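PDB 4RKQ: transcriptional regulator, LacI family from Arthrobacter sp., which probably regulates transcription as a LacI-family dimer, its periplasmic-binding-protein-like core apparently sensing a small sugar-like effector in the cleft between two lobes. Local coordinates for residues N27-A32 against G225-P230. Numbering follows the deposited sequence.
Sequences NPYFPA and GMDGIP. With EDO (1,2-ethanediol), chain F.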
loop_
_atom_site.group_PDB
_atom_site.type_symbol
_atom_site.label_atom_id
_atom_site.label_comp_id
_atom_site.label_asym_id
_atom_site.label_seq_id
_atom_site.Cartn_x
_atom_site.Cartn_y
_atom_site.Cartn_z
ATOM N N ASN A 27 -1.934 4.068 -4.712
ATOM C CA ASN A 27 -0.960 3.454 -5.602
ATOM C C ASN A 27 0.087 2.857 -4.690
ATOM O O ASN A 27 0.716 3.597 -3.948
ATOM C CB ASN A 27 -0.359 4.506 -6.497
ATOM C CG ASN A 27 0.800 3.975 -7.328
ATOM O OD1 ASN A 27 1.295 2.862 -7.121
ATOM N ND2 ASN A 27 1.275 4.803 -8.233
ATOM N N PRO A 28 0.222 1.520 -4.671
ATOM C CA PRO A 28 1.103 0.889 -3.678
ATOM C C PRO A 28 2.561 1.365 -3.686
ATOM O O PRO A 28 3.273 1.159 -2.686
ATOM C CB PRO A 28 1.022 -0.592 -4.022
ATOM C CG PRO A 28 -0.320 -0.738 -4.638
ATOM C CD PRO A 28 -0.522 0.517 -5.443
ATOM N N TYR A 29 3.016 1.994 -4.772
ATOM C CA TYR A 29 4.331 2.608 -4.757
ATOM C C TYR A 29 4.476 3.573 -3.591
ATOM O O TYR A 29 5.500 3.592 -2.945
ATOM C CB TYR A 29 4.601 3.357 -6.069
ATOM C CG TYR A 29 5.921 4.067 -5.997
ATOM C CD1 TYR A 29 7.101 3.350 -6.056
ATOM C CD2 TYR A 29 6.001 5.439 -5.786
ATOM C CE1 TYR A 29 8.320 3.986 -5.923
ATOM C CE2 TYR A 29 7.230 6.090 -5.676
ATOM C CZ TYR A 29 8.387 5.344 -5.712
ATOM O OH TYR A 29 9.622 5.952 -5.589
ATOM N N PHE A 30 3.467 4.401 -3.323
ATOM C CA PHE A 30 3.664 5.496 -2.381
ATOM C C PHE A 30 3.792 5.040 -0.937
ATOM O O PHE A 30 4.693 5.511 -0.249
ATOM C CB PHE A 30 2.674 6.653 -2.595
ATOM C CG PHE A 30 2.920 7.401 -3.884
ATOM C CD1 PHE A 30 4.091 8.080 -4.077
ATOM C CD2 PHE A 30 2.031 7.306 -4.945
ATOM C CE1 PHE A 30 4.352 8.709 -5.264
ATOM C CE2 PHE A 30 2.266 7.964 -6.125
ATOM C CZ PHE A 30 3.435 8.675 -6.288
ATOM N N PRO A 31 3.001 4.079 -0.500
ATOM C CA PRO A 31 3.259 3.551 0.845
ATOM C C PRO A 31 4.591 2.829 0.965
ATOM O O PRO A 31 5.208 2.910 1.998
ATOM C CB PRO A 31 2.106 2.581 1.106
ATOM C CG PRO A 31 1.137 2.786 0.005
ATOM C CD PRO A 31 1.683 3.670 -1.034
ATOM N N ALA A 32 5.039 2.180 -0.106
ATOM C CA ALA A 32 6.347 1.503 -0.082
ATOM C C ALA A 32 7.485 2.501 0.020
ATOM O O ALA A 32 8.408 2.350 0.827
ATOM C CB ALA A 32 6.509 0.637 -1.293
ATOM N N GLY A 225 6.385 -4.031 -16.144
ATOM C CA GLY A 225 5.979 -2.822 -15.438
ATOM C C GLY A 225 7.141 -1.927 -15.057
ATOM O O GLY A 225 8.221 -2.006 -15.628
ATOM N N MET A 226 6.893 -1.063 -14.081
ATOM C CA MET A 226 7.895 -0.201 -13.495
ATOM C C MET A 226 7.484 0.113 -12.046
ATOM O O MET A 226 6.329 0.453 -11.766
ATOM C CB MET A 226 8.083 1.110 -14.322
ATOM C CG MET A 226 8.853 2.230 -13.591
ATOM S SD MET A 226 9.343 3.634 -14.650
ATOM C CE MET A 226 10.632 2.879 -15.641
ATOM N N ASP A 227 8.445 -0.052 -11.151
ATOM C CA ASP A 227 8.408 0.448 -9.771
ATOM C C ASP A 227 9.028 -0.590 -8.828
ATOM O O ASP A 227 9.764 -0.248 -7.919
ATOM C CB ASP A 227 6.993 0.815 -9.264
ATOM C CG ASP A 227 6.492 2.183 -9.723
ATOM O OD1 ASP A 227 7.275 3.014 -10.254
ATOM O OD2 ASP A 227 5.267 2.452 -9.526
ATOM N N GLY A 228 8.726 -1.857 -9.034
ATOM C CA GLY A 228 9.195 -2.886 -8.108
ATOM C C GLY A 228 8.364 -2.927 -6.830
ATOM O O GLY A 228 8.896 -3.199 -5.768
ATOM N N ILE A 229 7.066 -2.622 -6.907
ATOM C CA ILE A 229 6.214 -2.741 -5.704
ATOM C C ILE A 229 6.134 -4.234 -5.258
ATOM O O ILE A 229 6.141 -5.130 -6.083
ATOM C CB ILE A 229 4.813 -2.120 -5.901
ATOM C CG1 ILE A 229 4.036 -2.752 -7.037
ATOM C CG2 ILE A 229 4.917 -0.613 -6.176
ATOM C CD1 ILE A 229 2.631 -2.268 -7.145
ATOM N N PRO A 230 6.056 -4.496 -3.959
ATOM C CA PRO A 230 5.996 -5.901 -3.479
ATOM C C PRO A 230 4.826 -6.716 -4.046
ATOM O O PRO A 230 4.923 -7.928 -4.146
ATOM C CB PRO A 230 5.854 -5.746 -1.963
ATOM C CG PRO A 230 6.473 -4.416 -1.665
ATOM C CD PRO A 230 6.208 -3.536 -2.849
HETATM C C1 EDO F . 4.387 5.994 -9.626
HETATM O O1 EDO F . 3.957 4.621 -9.560
HETATM C C2 EDO F . 5.891 6.106 -9.510
HETATM O O2 EDO F . 6.414 5.481 -10.690
HETATM O O HOH W 1 2.781 1.152 -9.115
#
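Tyr29 and Asp227 touch in an interlobe contact of the periplasmic-binding-protein-like fold, where the N-terminal part of helix 29-43 in one lobe faces the loop after strand 222-225 in the other; Asn27 joins through a bound 1,2-ethanediol and a water. The cleft between these lobes is where LacI-family regulators bind their effectors, so the diol, probably from the crystallisation liquor, may mark that pocket. Tyr29 and Asp227 cross at about a right angle, Tyr29 CB lying 3.6 Å from Asp227 OD2. The carboxylate grips the diol with both oxygens, OD1 taking O2 at 2.6 Å and OD2 taking O1 at 2.5 Å. Arg151 and Asn199 also bind the diol. From the helix side, Asn27 ND2 donates to diol O1 over 3.0 Å, while the water donates to both Asn27 OD1 and Asp227 OD2. A chi1 of 172° sets the Asn27 amide anti to the backbone N, and a chi2 near -10° turns OD1 toward Tyr29 N, which reaches it from above the carbonyl plane in a capping bond. An alanine in place of Asn27 would probably leave Tyr29 N without its cap and Asp227 without its diol- and water-mediated links to this residue. Tyr29 lays one ring face against diol C2, and its OH bonds to Tyr77. Beside this polar site the packing is apolar: Ala32 CB approaches Pro230 CD, and Ile229 spreads two branches over the turn at Pro28 and Tyr29. Ile229 CD1 lies 3.9 Å from Pro28 CB, and Ile229 CG2 sits 4.0 Å from Tyr29 CB.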